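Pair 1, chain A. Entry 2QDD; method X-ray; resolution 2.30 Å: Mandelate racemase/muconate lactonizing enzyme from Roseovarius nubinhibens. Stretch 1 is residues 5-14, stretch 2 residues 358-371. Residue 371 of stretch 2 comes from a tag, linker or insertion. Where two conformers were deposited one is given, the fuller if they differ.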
# COMPACT_ATOMS: atom_id res chain seq x y z
N ILE A 5 4.81 -0.80 49.97
CA ILE A 5 3.35 -0.95 50.12
C ILE A 5 3.02 -1.99 51.19
O ILE A 5 3.59 -3.08 51.21
CB ILE A 5 2.65 -1.30 48.76
CG1 ILE A 5 2.68 -0.09 47.81
CG2 ILE A 5 1.19 -1.74 48.98
CD1 ILE A 5 2.08 -0.35 46.42
N THR A 6 2.09 -1.63 52.07
CA THR A 6 1.94 -2.25 53.38
C THR A 6 0.51 -2.79 53.55
O THR A 6 0.31 -3.85 54.16
CB THR A 6 2.38 -1.24 54.49
OG1 THR A 6 3.69 -1.58 54.96
CG2 THR A 6 1.41 -1.16 55.67
N ARG A 7 -0.45 -2.07 52.97
CA ARG A 7 -1.87 -2.43 53.04
C ARG A 7 -2.62 -1.91 51.82
O ARG A 7 -2.41 -0.78 51.39
CB ARG A 7 -2.49 -1.84 54.31
CG ARG A 7 -3.51 -2.72 55.01
CD ARG A 7 -3.33 -2.72 56.54
NE ARG A 7 -2.79 -1.46 57.05
CZ ARG A 7 -1.65 -1.34 57.72
NH1 ARG A 7 -1.25 -0.14 58.13
NH2 ARG A 7 -0.91 -2.41 57.99
N LEU A 8 -3.50 -2.74 51.27
CA LEU A 8 -4.49 -2.29 50.30
C LEU A 8 -5.89 -2.49 50.85
O LEU A 8 -6.25 -3.59 51.27
CB LEU A 8 -4.33 -3.03 48.97
CG LEU A 8 -2.92 -3.15 48.38
CD1 LEU A 8 -2.89 -4.17 47.28
CD2 LEU A 8 -2.43 -1.83 47.86
N THR A 9 -6.68 -1.43 50.85
CA THR A 9 -8.04 -1.49 51.37
C THR A 9 -9.04 -1.05 50.30
O THR A 9 -8.88 0.00 49.68
CB THR A 9 -8.21 -0.61 52.63
OG1 THR A 9 -7.12 -0.84 53.53
CG2 THR A 9 -9.52 -0.92 53.35
N VAL A 10 -10.06 -1.88 50.12
CA VAL A 10 -11.03 -1.72 49.04
C VAL A 10 -12.37 -1.31 49.65
O VAL A 10 -12.83 -1.92 50.61
CB VAL A 10 -11.16 -3.06 48.25
CG1 VAL A 10 -12.17 -2.94 47.12
CG2 VAL A 10 -9.82 -3.48 47.70
N PHE A 11 -12.98 -0.27 49.09
CA PHE A 11 -14.29 0.19 49.50
C PHE A 11 -15.23 0.11 48.31
O PHE A 11 -14.79 0.18 47.17
CB PHE A 11 -14.23 1.65 49.99
CG PHE A 11 -13.36 1.85 51.20
CD1 PHE A 11 -13.92 1.86 52.48
CD2 PHE A 11 -11.99 2.04 51.08
CE1 PHE A 11 -13.13 2.05 53.60
CE2 PHE A 11 -11.19 2.22 52.20
CZ PHE A 11 -11.76 2.23 53.46
N HIS A 12 -16.52 -0.03 48.58
CA HIS A 12 -17.53 -0.06 47.52
C HIS A 12 -18.59 1.02 47.75
O HIS A 12 -19.13 1.17 48.84
CB HIS A 12 -18.15 -1.46 47.40
CG HIS A 12 -19.46 -1.49 46.67
ND1 HIS A 12 -20.64 -1.86 47.28
CD2 HIS A 12 -19.78 -1.16 45.40
CE1 HIS A 12 -21.63 -1.77 46.41
NE2 HIS A 12 -21.13 -1.35 45.26
N LEU A 13 -18.87 1.77 46.69
CA LEU A 13 -19.73 2.94 46.78
C LEU A 13 -20.91 2.73 45.83
O LEU A 13 -20.71 2.41 44.66
CB LEU A 13 -18.95 4.21 46.40
CG LEU A 13 -18.00 4.87 47.42
CD1 LEU A 13 -16.66 4.14 47.56
CD2 LEU A 13 -17.76 6.32 47.04
N ASP A 14 -22.11 2.90 46.35
CA ASP A 14 -23.33 2.88 45.56
C ASP A 14 -23.72 4.31 45.23
O ASP A 14 -24.13 5.07 46.12
CB ASP A 14 -24.45 2.20 46.35
CG ASP A 14 -25.48 1.52 45.47
OD1 ASP A 14 -26.14 2.21 44.67
OD2 ASP A 14 -25.64 0.28 45.59
N ASP A 358 -12.63 10.63 53.43
CA ASP A 358 -12.82 10.19 54.81
C ASP A 358 -13.53 8.83 54.83
O ASP A 358 -14.66 8.73 54.33
CB ASP A 358 -13.62 11.24 55.60
CG ASP A 358 -13.74 10.89 57.07
OD1 ASP A 358 -14.89 10.89 57.57
OD2 ASP A 358 -12.71 10.63 57.73
N PRO A 359 -12.87 7.80 55.39
CA PRO A 359 -13.38 6.42 55.41
C PRO A 359 -14.71 6.23 56.16
O PRO A 359 -15.41 5.25 55.92
CB PRO A 359 -12.26 5.64 56.12
CG PRO A 359 -11.05 6.49 55.99
CD PRO A 359 -11.56 7.90 56.04
N GLU A 360 -15.04 7.18 57.04
CA GLU A 360 -16.34 7.19 57.73
C GLU A 360 -17.50 7.60 56.83
O GLU A 360 -18.66 7.32 57.15
CB GLU A 360 -16.28 8.08 58.97
CG GLU A 360 -16.04 7.33 60.28
CD GLU A 360 -14.73 6.55 60.29
OE1 GLU A 360 -13.66 7.18 60.21
OE2 GLU A 360 -14.79 5.31 60.38
N ALA A 361 -17.19 8.27 55.72
CA ALA A 361 -18.18 8.61 54.70
C ALA A 361 -18.38 7.49 53.67
O ALA A 361 -19.32 7.54 52.87
CB ALA A 361 -17.81 9.92 54.02
N LEU A 362 -17.51 6.49 53.70
CA LEU A 362 -17.39 5.51 52.62
C LEU A 362 -18.06 4.16 52.93
O LEU A 362 -18.22 3.32 52.04
CB LEU A 362 -15.91 5.29 52.26
CG LEU A 362 -15.11 6.48 51.73
CD1 LEU A 362 -13.69 6.05 51.41
CD2 LEU A 362 -15.77 7.11 50.50
N GLY A 363 -18.44 3.98 54.19
CA GLY A 363 -18.94 2.69 54.66
C GLY A 363 -17.81 1.79 55.12
O GLY A 363 -16.66 2.21 55.22
N ARG A 364 -18.16 0.54 55.41
CA ARG A 364 -17.18 -0.45 55.86
C ARG A 364 -16.52 -1.11 54.66
O ARG A 364 -17.20 -1.48 53.71
CB ARG A 364 -17.86 -1.49 56.76
CG ARG A 364 -17.16 -1.72 58.09
CD ARG A 364 -16.39 -3.04 58.09
NE ARG A 364 -17.26 -4.19 58.30
CZ ARG A 364 -17.11 -5.38 57.72
NH1 ARG A 364 -16.12 -5.60 56.87
NH2 ARG A 364 -17.96 -6.36 57.99
N PRO A 365 -15.17 -1.25 54.69
CA PRO A 365 -14.39 -1.91 53.64
C PRO A 365 -14.90 -3.30 53.27
O PRO A 365 -15.22 -4.10 54.16
CB PRO A 365 -12.99 -2.01 54.25
CG PRO A 365 -13.13 -1.66 55.69
CD PRO A 365 -14.30 -0.74 55.76
N VAL A 366 -14.98 -3.57 51.97
CA VAL A 366 -15.45 -4.87 51.48
C VAL A 366 -14.32 -5.90 51.42
O VAL A 366 -14.58 -7.11 51.46
CB VAL A 366 -16.18 -4.76 50.11
CG1 VAL A 366 -17.49 -3.99 50.26
CG2 VAL A 366 -15.30 -4.11 49.05
N ALA A 367 -13.08 -5.41 51.33
CA ALA A 367 -11.89 -6.26 51.40
C ALA A 367 -10.69 -5.47 51.92
O ALA A 367 -10.66 -4.24 51.84
CB ALA A 367 -11.57 -6.86 50.02
N SER A 368 -9.71 -6.20 52.46
CA SER A 368 -8.47 -5.63 52.97
C SER A 368 -7.36 -6.67 52.86
O SER A 368 -7.60 -7.86 53.07
CB SER A 368 -8.64 -5.21 54.43
OG SER A 368 -7.52 -4.45 54.87
N TYR A 369 -6.16 -6.22 52.51
CA TYR A 369 -5.03 -7.11 52.24
C TYR A 369 -3.79 -6.51 52.87
O TYR A 369 -3.51 -5.33 52.67
CB TYR A 369 -4.82 -7.31 50.72
CG TYR A 369 -6.07 -7.71 49.97
CD1 TYR A 369 -6.43 -9.05 49.83
CD2 TYR A 369 -6.91 -6.74 49.40
CE1 TYR A 369 -7.59 -9.42 49.15
CE2 TYR A 369 -8.07 -7.09 48.73
CZ TYR A 369 -8.40 -8.43 48.60
OH TYR A 369 -9.55 -8.79 47.93
N ASP A 370 -3.07 -7.31 53.65
CA ASP A 370 -1.80 -6.89 54.26
C ASP A 370 -0.85 -8.08 54.40
O ASP A 370 -1.27 -9.23 54.26
CB ASP A 370 -2.03 -6.21 55.62
CG ASP A 370 -3.23 -6.77 56.37
OD1 ASP A 370 -4.22 -6.03 56.56
OD2 ASP A 370 -3.19 -7.95 56.79
N GLU A 371 0.42 -7.80 54.66
CA GLU A 371 1.42 -8.86 54.84
C GLU A 371 2.27 -8.69 56.10
O GLU A 371 2.42 -9.64 56.88
CB GLU A 371 2.31 -8.99 53.61
CG GLU A 371 1.96 -10.19 52.74
CD GLU A 371 2.57 -10.11 51.35
OE1 GLU A 371 3.73 -9.66 51.22
OE2 GLU A 371 1.88 -10.51 50.38
O HOH W 1 -17.68 -0.14 51.18

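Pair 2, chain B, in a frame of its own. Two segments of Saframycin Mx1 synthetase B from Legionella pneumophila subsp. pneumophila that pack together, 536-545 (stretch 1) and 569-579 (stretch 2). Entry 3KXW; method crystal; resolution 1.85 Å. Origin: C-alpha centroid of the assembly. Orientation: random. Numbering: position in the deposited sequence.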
# COMPACT_ATOMS: atom_id res chain seq x y z
N GLU B 536 -9.86 -1.23 4.25
CA GLU B 536 -10.92 -1.62 3.31
C GLU B 536 -12.08 -2.33 4.00
O GLU B 536 -11.91 -3.41 4.55
CB GLU B 536 -10.37 -2.55 2.23
CG GLU B 536 -9.20 -1.97 1.46
CD GLU B 536 -7.89 -2.44 2.05
OE1 GLU B 536 -7.77 -2.47 3.28
OE2 GLU B 536 -6.98 -2.80 1.28
N VAL B 537 -13.28 -1.73 3.94
CA VAL B 537 -14.48 -2.40 4.48
C VAL B 537 -14.91 -3.60 3.63
O VAL B 537 -15.05 -3.49 2.41
CB VAL B 537 -15.68 -1.44 4.55
CG1 VAL B 537 -16.90 -2.17 5.12
CG2 VAL B 537 -15.33 -0.22 5.42
N HIS B 538 -15.14 -4.75 4.28
CA HIS B 538 -15.47 -5.96 3.55
C HIS B 538 -16.97 -6.23 3.54
O HIS B 538 -17.51 -6.80 2.57
CB HIS B 538 -14.73 -7.16 4.12
CG HIS B 538 -13.24 -6.97 4.16
ND1 HIS B 538 -12.46 -6.94 3.02
CD2 HIS B 538 -12.39 -6.76 5.20
CE1 HIS B 538 -11.20 -6.73 3.35
NE2 HIS B 538 -11.13 -6.63 4.67
N THR B 539 -17.62 -5.79 4.60
CA THR B 539 -19.03 -6.07 4.79
C THR B 539 -19.70 -4.84 5.37
O THR B 539 -19.20 -4.22 6.31
CB THR B 539 -19.23 -7.25 5.79
OG1 THR B 539 -18.54 -8.42 5.32
CG2 THR B 539 -20.70 -7.56 5.96
N ILE B 540 -20.84 -4.46 4.81
CA ILE B 540 -21.63 -3.38 5.39
C ILE B 540 -23.05 -3.85 5.62
O ILE B 540 -23.65 -4.43 4.71
CB ILE B 540 -21.69 -2.13 4.46
CG1 ILE B 540 -20.27 -1.65 4.17
CG2 ILE B 540 -22.53 -1.01 5.10
CD1 ILE B 540 -20.21 -0.53 3.16
N VAL B 541 -23.58 -3.60 6.81
CA VAL B 541 -24.95 -4.01 7.13
C VAL B 541 -25.79 -2.79 7.52
O VAL B 541 -25.37 -1.99 8.35
CB VAL B 541 -24.99 -5.02 8.32
CG1 VAL B 541 -26.39 -5.55 8.48
CG2 VAL B 541 -24.02 -6.18 8.08
N LEU B 542 -26.98 -2.69 6.92
CA LEU B 542 -27.88 -1.58 7.18
C LEU B 542 -29.05 -2.14 7.98
O LEU B 542 -29.56 -3.20 7.66
CB LEU B 542 -28.39 -0.96 5.85
CG LEU B 542 -27.33 -0.41 4.87
CD1 LEU B 542 -27.97 0.28 3.64
CD2 LEU B 542 -26.32 0.54 5.55
N ILE B 543 -29.45 -1.42 9.02
CA ILE B 543 -30.58 -1.80 9.85
C ILE B 543 -31.43 -0.56 10.14
O ILE B 543 -30.98 0.56 9.93
CB ILE B 543 -30.09 -2.44 11.17
CG1 ILE B 543 -29.32 -1.41 12.01
CG2 ILE B 543 -29.21 -3.68 10.86
CD1 ILE B 543 -29.07 -1.90 13.42
N PRO B 544 -32.67 -0.76 10.64
CA PRO B 544 -33.57 0.38 10.90
C PRO B 544 -33.11 1.26 12.06
O PRO B 544 -32.34 0.84 12.92
CB PRO B 544 -34.91 -0.30 11.28
CG PRO B 544 -34.81 -1.69 10.74
CD PRO B 544 -33.34 -2.04 10.89
N LEU B 545 -33.59 2.50 12.06
CA LEU B 545 -33.38 3.43 13.16
C LEU B 545 -33.77 2.82 14.50
O LEU B 545 -34.71 2.03 14.58
CB LEU B 545 -34.21 4.69 12.95
CG LEU B 545 -33.57 5.94 12.37
CD1 LEU B 545 -34.42 7.16 12.76
CD2 LEU B 545 -32.12 6.12 12.84
N THR B 569 -30.36 -12.54 14.44
CA THR B 569 -31.62 -12.11 15.04
C THR B 569 -32.12 -10.75 14.54
O THR B 569 -33.31 -10.57 14.28
CB THR B 569 -31.48 -12.01 16.57
OG1 THR B 569 -32.50 -11.14 17.08
CG2 THR B 569 -30.15 -11.43 16.94
N LEU B 570 -31.22 -9.79 14.40
CA LEU B 570 -31.66 -8.42 14.15
C LEU B 570 -32.29 -8.14 12.78
O LEU B 570 -32.02 -8.83 11.79
CB LEU B 570 -30.58 -7.39 14.51
CG LEU B 570 -29.16 -7.45 13.96
CD1 LEU B 570 -29.15 -7.74 12.49
CD2 LEU B 570 -28.54 -6.10 14.25
N PRO B 571 -33.16 -7.13 12.73
CA PRO B 571 -33.81 -6.80 11.46
C PRO B 571 -32.75 -6.23 10.54
O PRO B 571 -32.04 -5.32 10.95
CB PRO B 571 -34.81 -5.70 11.85
CG PRO B 571 -34.80 -5.61 13.35
CD PRO B 571 -33.48 -6.16 13.79
N ILE B 572 -32.64 -6.75 9.32
CA ILE B 572 -31.65 -6.25 8.39
C ILE B 572 -32.31 -5.63 7.17
O ILE B 572 -33.17 -6.24 6.54
CB ILE B 572 -30.67 -7.37 7.93
CG1 ILE B 572 -29.74 -7.77 9.08
CG2 ILE B 572 -29.87 -6.93 6.74
CD1 ILE B 572 -28.63 -8.74 8.66
N VAL B 573 -31.91 -4.40 6.85
CA VAL B 573 -32.43 -3.70 5.68
C VAL B 573 -31.69 -4.17 4.43
O VAL B 573 -32.31 -4.47 3.41
CB VAL B 573 -32.26 -2.18 5.82
CG1 VAL B 573 -32.59 -1.47 4.49
CG2 VAL B 573 -33.10 -1.65 6.98
N ALA B 574 -30.37 -4.21 4.51
CA ALA B 574 -29.58 -4.71 3.37
C ALA B 574 -28.18 -5.02 3.82
O ALA B 574 -27.72 -4.53 4.85
CB ALA B 574 -29.57 -3.69 2.22
N THR B 575 -27.51 -5.86 3.04
CA THR B 575 -26.13 -6.22 3.33
C THR B 575 -25.35 -6.03 2.05
O THR B 575 -25.87 -6.28 0.97
CB THR B 575 -26.01 -7.68 3.81
OG1 THR B 575 -26.75 -7.84 5.03
CG2 THR B 575 -24.56 -8.08 4.08
N TRP B 576 -24.10 -5.58 2.17
CA TRP B 576 -23.21 -5.46 1.02
C TRP B 576 -21.97 -6.28 1.37
O TRP B 576 -21.45 -6.16 2.48
CB TRP B 576 -22.85 -3.98 0.85
CG TRP B 576 -21.83 -3.61 -0.21
CD1 TRP B 576 -22.09 -3.23 -1.49
CD2 TRP B 576 -20.41 -3.48 -0.03
NE1 TRP B 576 -20.91 -2.90 -2.14
CE2 TRP B 576 -19.87 -3.05 -1.26
CE3 TRP B 576 -19.55 -3.69 1.05
CZ2 TRP B 576 -18.50 -2.84 -1.44
CZ3 TRP B 576 -18.18 -3.49 0.87
CH2 TRP B 576 -17.67 -3.06 -0.36
N GLN B 577 -21.53 -7.12 0.44
CA GLN B 577 -20.33 -7.93 0.64
C GLN B 577 -19.36 -7.72 -0.52
O GLN B 577 -19.65 -8.11 -1.66
CB GLN B 577 -20.68 -9.42 0.74
CG GLN B 577 -21.55 -9.80 1.95
CD GLN B 577 -20.74 -9.95 3.23
OE1 GLN B 577 -19.65 -9.42 3.35
NE2 GLN B 577 -21.29 -10.70 4.19
N LEU B 578 -18.22 -7.11 -0.24
CA LEU B 578 -17.24 -6.79 -1.28
C LEU B 578 -16.90 -7.97 -2.19
O LEU B 578 -16.81 -7.82 -3.41
CB LEU B 578 -15.96 -6.23 -0.65
CG LEU B 578 -14.77 -6.03 -1.57
CD1 LEU B 578 -15.12 -5.13 -2.73
CD2 LEU B 578 -13.60 -5.45 -0.78
N ASN B 579 -16.70 -9.13 -1.59
CA ASN B 579 -16.14 -10.24 -2.35
C ASN B 579 -17.18 -11.20 -2.90
O ASN B 579 -16.84 -12.24 -3.45
CB ASN B 579 -15.03 -10.97 -1.58
CG ASN B 579 -15.52 -11.67 -0.36
OD1 ASN B 579 -16.72 -11.90 -0.18
ND2 ASN B 579 -14.59 -12.04 0.50
O HOH W 2 -16.50 -9.30 1.53

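Pair 1 and pair 2 share an antiparallel two-stranded arrangement whose backbones superpose with an RMSD of 0.5 Å over 14 central residues. The strand axes approach to 4.8 Å in pair 1 and 4.7 Å in pair 2, with angles of 172° and 173° between their directions, and the contacts bury similar areas, 760 and 749 Å².

The register is the same. A:Leu8 faces A:Tyr369 as B:Ile540 faces B:Trp576, each a hydrogen-bonded pair: A:Leu8 N to A:Tyr369 O and A:Tyr369 N to A:Leu8 O are both 2.9 Å, while B:Ile540 N to B:Trp576 O is 2.9 Å and B:Trp576 N to B:Ile540 O is 2.8 Å. Two residues on, A:Val10 N donates to A:Ala367 O (3.0 Å) and B:Leu542 N to B:Ala574 O (2.9 Å). The second strand then departs from regular pairing in the same way. The carbonyl of the first strand takes its bond from the residue before the alanine, A:Val366 N to A:Val10 O at 3.0 Å and B:Val573 N to B:Leu542 O at 2.8 Å; in pair 2 a weak bond from B:Ala574 N to B:Leu542 O (3.4 Å) accompanies it.

On the face carrying these hydrogen-bonded pairs, an aliphatic residue meets an aromatic one, but the rings take different courses. A:Tyr369 has chi1 m and B:Trp576 has chi1 t, so their side-chain centres lie 5.6 Å apart after superposition although their CA atoms differ by 0.3 Å. The tyrosine ring turns its edge to the valine two positions along, with A:Val10 CG2 4.1 Å from A:Tyr369 CE2. The tryptophan instead packs against its direct partner, B:Ile540 CG1 lying 3.8 Å from B:Trp576 CE3, and its edge reaches B:Val537 O, 3.5 Å from B:Trp576 CZ3. At A:Val10 and B:Leu542 the residue opposite is alanine in both pairs, and both side chains touch the valine that precedes the alanine: A:Val10 CG1 is 3.9 Å from A:Val366 CG2, and B:Leu542 CB is 4.1 Å from B:Val573 CB.

The other face begins with A:Thr9 and B:Val541, whose side-chain centres nearly coincide. Each reaches diagonally to the matched residue of the other stretch, A:Thr9 CG2 to A:Pro365 CB at 3.7 Å and B:Val541 CG1 to B:Ile572 CD1 at 3.9 Å. Farther toward the other end, A:Arg7 and B:Thr539 match; B:Thr539 OG1 donates a very short hydrogen bond to B:Gln577 OE1 (2.5 Å), whereas A:Arg7 CD merely approaches A:Asp370 OD1 at 3.4 Å.

The packing also differs at A:Phe11 and B:Ile543. The phenylalanine ring is sandwiched, with A:Leu362 CD1 over one face, 4.3 Å from the ring centroid, and A:Pro365 CB over the opposite face. The shorter B:Ile543 uses its CG2, 4.2 Å from B:Leu570 CD2 and 3.3 Å from B:Pro571 O.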